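Local coordinates for pyocin sheath PA0622 (Pseudomonas aeruginosa, PDB 6PYT), which probably forms the contractile sheath around the tube of the R-type pyocin, a phage-tail-like bacteriocin, by assembling many copies of itself, at residues B[16-21]-B[72-77]; B[24-29]-B[77-82]. All blocks are in the same frame, centred on the assembly; numbering follows the deposited sequence.

Contact 1: residues B[16-21]-B[72-77]; sequences ARTIAL and IYNRAQ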
# COMPACT_ATOMS: atom_id res chain seq x y z
N ALA B 16 -8.99 -57.07 5.24
CA ALA B 16 -9.04 -55.84 6.04
C ALA B 16 -7.70 -55.37 6.57
O ALA B 16 -7.40 -55.64 7.74
CB ALA B 16 -10.02 -56.01 7.20
N ARG B 17 -6.88 -54.76 5.70
CA ARG B 17 -5.44 -54.51 5.90
C ARG B 17 -5.11 -53.90 7.26
O ARG B 17 -5.92 -53.23 7.90
CB ARG B 17 -4.91 -53.59 4.79
CG ARG B 17 -5.39 -52.16 4.93
CD ARG B 17 -4.83 -51.17 3.92
NE ARG B 17 -3.38 -51.10 3.97
CZ ARG B 17 -2.65 -50.25 3.26
NH1 ARG B 17 -3.23 -49.33 2.51
NH2 ARG B 17 -1.33 -50.27 3.37
N THR B 18 -3.88 -54.13 7.68
CA THR B 18 -3.45 -54.06 9.07
C THR B 18 -2.25 -53.14 9.22
O THR B 18 -1.19 -53.55 9.71
CB THR B 18 -3.21 -55.48 9.59
OG1 THR B 18 -2.64 -55.44 10.90
CG2 THR B 18 -2.36 -56.32 8.60
N ILE B 19 -2.41 -51.90 8.73
CA ILE B 19 -1.36 -50.88 8.69
C ILE B 19 -0.69 -50.68 10.04
O ILE B 19 -1.35 -50.63 11.09
CB ILE B 19 -1.93 -49.55 8.15
CG1 ILE B 19 -3.28 -49.18 8.79
CG2 ILE B 19 -2.03 -49.57 6.65
CD1 ILE B 19 -3.20 -48.22 9.97
N ALA B 20 0.63 -50.64 10.02
CA ALA B 20 1.44 -50.50 11.21
C ALA B 20 2.66 -49.68 10.84
O ALA B 20 3.04 -49.60 9.66
CB ALA B 20 1.85 -51.86 11.76
N LEU B 21 3.25 -49.03 11.83
CA LEU B 21 4.47 -48.28 11.59
C LEU B 21 5.62 -49.23 11.29
O LEU B 21 5.79 -50.23 12.01
CB LEU B 21 4.83 -47.39 12.78
CG LEU B 21 4.24 -45.98 12.90
CD1 LEU B 21 2.77 -46.01 13.28
CD2 LEU B 21 5.05 -45.17 13.90
N ILE B 72 2.58 -59.82 15.92
CA ILE B 72 3.55 -58.74 15.86
C ILE B 72 3.23 -57.76 14.74
O ILE B 72 3.33 -56.55 14.91
CB ILE B 72 4.96 -59.35 15.70
CG1 ILE B 72 5.27 -60.22 16.91
CG2 ILE B 72 6.01 -58.27 15.59
CD1 ILE B 72 6.51 -61.04 16.76
N TYR B 73 2.78 -58.28 13.60
CA TYR B 73 2.50 -57.45 12.43
C TYR B 73 1.23 -56.63 12.56
O TYR B 73 1.00 -55.74 11.74
CB TYR B 73 2.44 -58.35 11.21
CG TYR B 73 3.80 -58.84 10.79
CD1 TYR B 73 4.92 -58.05 10.99
CD2 TYR B 73 3.98 -60.10 10.26
CE1 TYR B 73 6.16 -58.48 10.63
CE2 TYR B 73 5.23 -60.55 9.91
CZ TYR B 73 6.31 -59.73 10.08
OH TYR B 73 7.57 -60.15 9.74
N ASN B 74 0.40 -56.89 13.57
CA ASN B 74 -0.73 -56.00 13.83
C ASN B 74 -0.31 -54.72 14.51
O ASN B 74 -1.09 -53.77 14.55
CB ASN B 74 -1.78 -56.70 14.69
CG ASN B 74 -2.47 -57.83 13.97
OD1 ASN B 74 -2.72 -57.75 12.77
ND2 ASN B 74 -2.79 -58.88 14.70
N ARG B 75 0.90 -54.67 15.06
CA ARG B 75 1.36 -53.49 15.77
C ARG B 75 2.57 -52.84 15.14
O ARG B 75 2.64 -51.61 15.08
CB ARG B 75 1.65 -53.86 17.23
CG ARG B 75 1.98 -52.69 18.12
CD ARG B 75 0.88 -51.65 18.02
NE ARG B 75 0.97 -50.63 19.03
CZ ARG B 75 0.39 -49.44 18.93
NH1 ARG B 75 -0.25 -49.11 17.82
NH2 ARG B 75 0.48 -48.57 19.91
N ALA B 76 3.52 -53.62 14.64
CA ALA B 76 4.70 -53.06 14.02
C ALA B 76 5.07 -53.90 12.81
O ALA B 76 4.93 -55.12 12.83
CB ALA B 76 5.88 -53.01 15.00
N GLN B 77 5.55 -53.23 11.76
CA GLN B 77 6.04 -53.92 10.58
C GLN B 77 7.52 -54.26 10.81
O GLN B 77 8.44 -53.69 10.22
CB GLN B 77 5.83 -53.06 9.34
CG GLN B 77 6.06 -53.75 8.01
CD GLN B 77 5.85 -52.82 6.84
OE1 GLN B 77 5.56 -51.64 7.02
NE2 GLN B 77 6.00 -53.34 5.63

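Contact 2: residues B[24-29]-B[77-82]; sequences SSVIGL and QAVIVA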
# COMPACT_ATOMS: atom_id res chain seq x y z
N SER B 24 12.38 -50.65 13.10
CA SER B 24 13.74 -51.09 12.82
C SER B 24 14.21 -52.21 13.72
O SER B 24 15.25 -52.81 13.44
CB SER B 24 14.71 -49.91 12.92
OG SER B 24 14.44 -48.93 11.94
N SER B 25 13.50 -52.49 14.81
CA SER B 25 13.92 -53.53 15.73
C SER B 25 13.70 -54.91 15.11
O SER B 25 12.79 -55.13 14.32
CB SER B 25 13.15 -53.42 17.04
OG SER B 25 13.49 -54.48 17.91
N VAL B 26 14.57 -55.85 15.49
CA VAL B 26 14.50 -57.23 15.03
C VAL B 26 14.10 -58.11 16.20
O VAL B 26 14.46 -57.83 17.35
CB VAL B 26 15.82 -57.68 14.40
CG1 VAL B 26 16.03 -56.98 13.10
CG2 VAL B 26 16.94 -57.29 15.27
N ILE B 27 13.34 -59.16 15.91
CA ILE B 27 12.68 -59.99 16.92
C ILE B 27 13.01 -61.44 16.63
O ILE B 27 12.89 -61.90 15.50
CB ILE B 27 11.15 -59.77 16.93
CG1 ILE B 27 10.82 -58.34 17.36
CG2 ILE B 27 10.45 -60.74 17.83
CD1 ILE B 27 9.39 -57.97 17.17
N GLY B 28 13.44 -62.18 17.68
CA GLY B 28 13.74 -63.58 17.55
C GLY B 28 12.59 -64.43 18.03
O GLY B 28 12.24 -64.40 19.21
N LEU B 29 12.01 -65.20 17.12
CA LEU B 29 10.78 -65.92 17.36
C LEU B 29 11.03 -67.42 17.20
O LEU B 29 11.82 -67.84 16.36
CB LEU B 29 9.69 -65.45 16.40
CG LEU B 29 8.20 -65.71 16.64
CD1 LEU B 29 7.42 -64.60 16.04
CD2 LEU B 29 7.75 -67.00 16.03
N GLN B 77 5.55 -53.23 11.76
CA GLN B 77 6.04 -53.92 10.58
C GLN B 77 7.52 -54.26 10.81
O GLN B 77 8.44 -53.69 10.22
CB GLN B 77 5.83 -53.06 9.34
CG GLN B 77 6.06 -53.75 8.01
CD GLN B 77 5.85 -52.82 6.84
OE1 GLN B 77 5.56 -51.64 7.02
NE2 GLN B 77 6.00 -53.34 5.63
N ALA B 78 7.72 -55.21 11.71
CA ALA B 78 9.03 -55.50 12.25
C ALA B 78 9.72 -56.61 11.47
O ALA B 78 9.10 -57.33 10.68
CB ALA B 78 8.92 -55.89 13.72
N VAL B 79 11.01 -56.74 11.69
CA VAL B 79 11.80 -57.80 11.10
C VAL B 79 11.87 -58.94 12.09
O VAL B 79 12.22 -58.74 13.26
CB VAL B 79 13.21 -57.29 10.73
CG1 VAL B 79 14.07 -58.43 10.26
CG2 VAL B 79 13.11 -56.23 9.67
N ILE B 80 11.51 -60.14 11.65
CA ILE B 80 11.41 -61.29 12.54
C ILE B 80 12.30 -62.40 12.00
O ILE B 80 12.04 -62.93 10.91
CB ILE B 80 9.96 -61.79 12.68
CG1 ILE B 80 9.08 -60.70 13.27
CG2 ILE B 80 9.91 -63.00 13.56
CD1 ILE B 80 7.62 -60.99 13.15
N VAL B 81 13.33 -62.75 12.75
CA VAL B 81 14.09 -63.97 12.53
C VAL B 81 13.35 -65.08 13.26
O VAL B 81 13.36 -65.14 14.49
CB VAL B 81 15.53 -63.83 13.01
CG1 VAL B 81 16.26 -65.14 12.90
CG2 VAL B 81 16.24 -62.78 12.20
N ALA B 82 12.69 -65.95 12.52
CA ALA B 82 11.82 -66.97 13.09
C ALA B 82 12.39 -68.36 12.83
O ALA B 82 12.84 -68.65 11.72
CB ALA B 82 10.41 -66.86 12.51

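Contact 1: residues B[16-21]-B[72-77]
The approach of residues 16-21 to the turn 72-77 lies where helix 64-73 turns into strand 76-86, beside the loop that leads into the parallel neighbour, strand 21-33, of the mixed sheet. Two hydrogen bonds carry the join. Gln77 N gives its hydrogen to Leu21 O at 3.0 Å along an almost straight line, 173° at the hydrogen, although the donor sits 39° above the carbonyl plane. At the other end the hydroxyl OG1 of Thr18 donates to Asn74 OD1, also at 3.0 Å, arriving in the carbonyl plane on a lone pair. The two side chains cross at about a right angle: Thr18 holds OG1 anti to the backbone N (chi1 173°), and Asn74 folds CG back beside its own N. Between these bonds Ala20 points its methyl at the turn, CB lying 3.4 Å from Arg75 O. In the second shell, Lys52 NZ also bonds Asn74 OD1, so two donors grip that oxygen, and the lysine's positive charge would probably polarise the Asn74 carbonyl further. Trp210 of helix 201-214 takes the guanidinium of Arg75 in a cation-pi contact, and Arg17 makes another with Tyr337 of a neighbouring subunit. The turn itself is closed by Ile72 O, which accepts from both Arg75 N and Ala76 N, the latter at 2.9 Å.

Contact 2: residues B[24-29]-B[77-82]
Three backbone hydrogen bonds join residues 24-29 to 77-82 in parallel. Ile27 is bonded through both its N and its O, the N donating to Val79 O at 2.9 Å and the O accepting from Val81 N; both donors lie nearly along the C=O axis, and the bonds are bent at the hydrogen, 141° and 133°. Leu29 N reaches Val81 O more directly, at 170°. CA-H...O contacts supplement them, the shortest being Val26 CA to Val79 O at 3.3 Å. The strands, 21-33 and 76-86, are parallel neighbours in a mixed sheet; the connection between them includes strand 46-49 and helices 52-58 and 64-73. Apolar contacts divide between the faces. On that of Val26 and Val79 the two valines lie side by side and point the same way, Val26 CG1 meeting Val79 CB at 3.7 Å. On the other face, Ile80 turns CG2 anti to its backbone N, bringing that methyl to 3.8 Å from Leu29 CB as the two side chains cross obliquely, and Leu29 CB also faces Ala82 CB at 4.2 Å. Cys69 of helix 64-73 touches Leu29, while Gly28 bonds through its backbone to Leu127 and Val129 of strand 127-129.

In the fold
Contacts 1 and 2 follow the same pair of neighbouring strands, 21-33 and 76-86, from their entry inward: contact 1 is partly buried, where the two strands begin, contact 2 buried further in, with centres about 13 Å apart. Gln77 belongs to both. Helix 64-73 ties them together from the side: Ile72 lays CG2 at 3.7 Å from Ile27 CD1 and CD1 at 3.7 Å from Leu29 CD1, and Tyr73 brings OH to 3.5 Å from Ile80 CD1, besides a weak hydrogen bond to Ala78 O. Other chains reach contact 1 through Ala16, Arg17 and Leu21, whereas none touches the segments of contact 2.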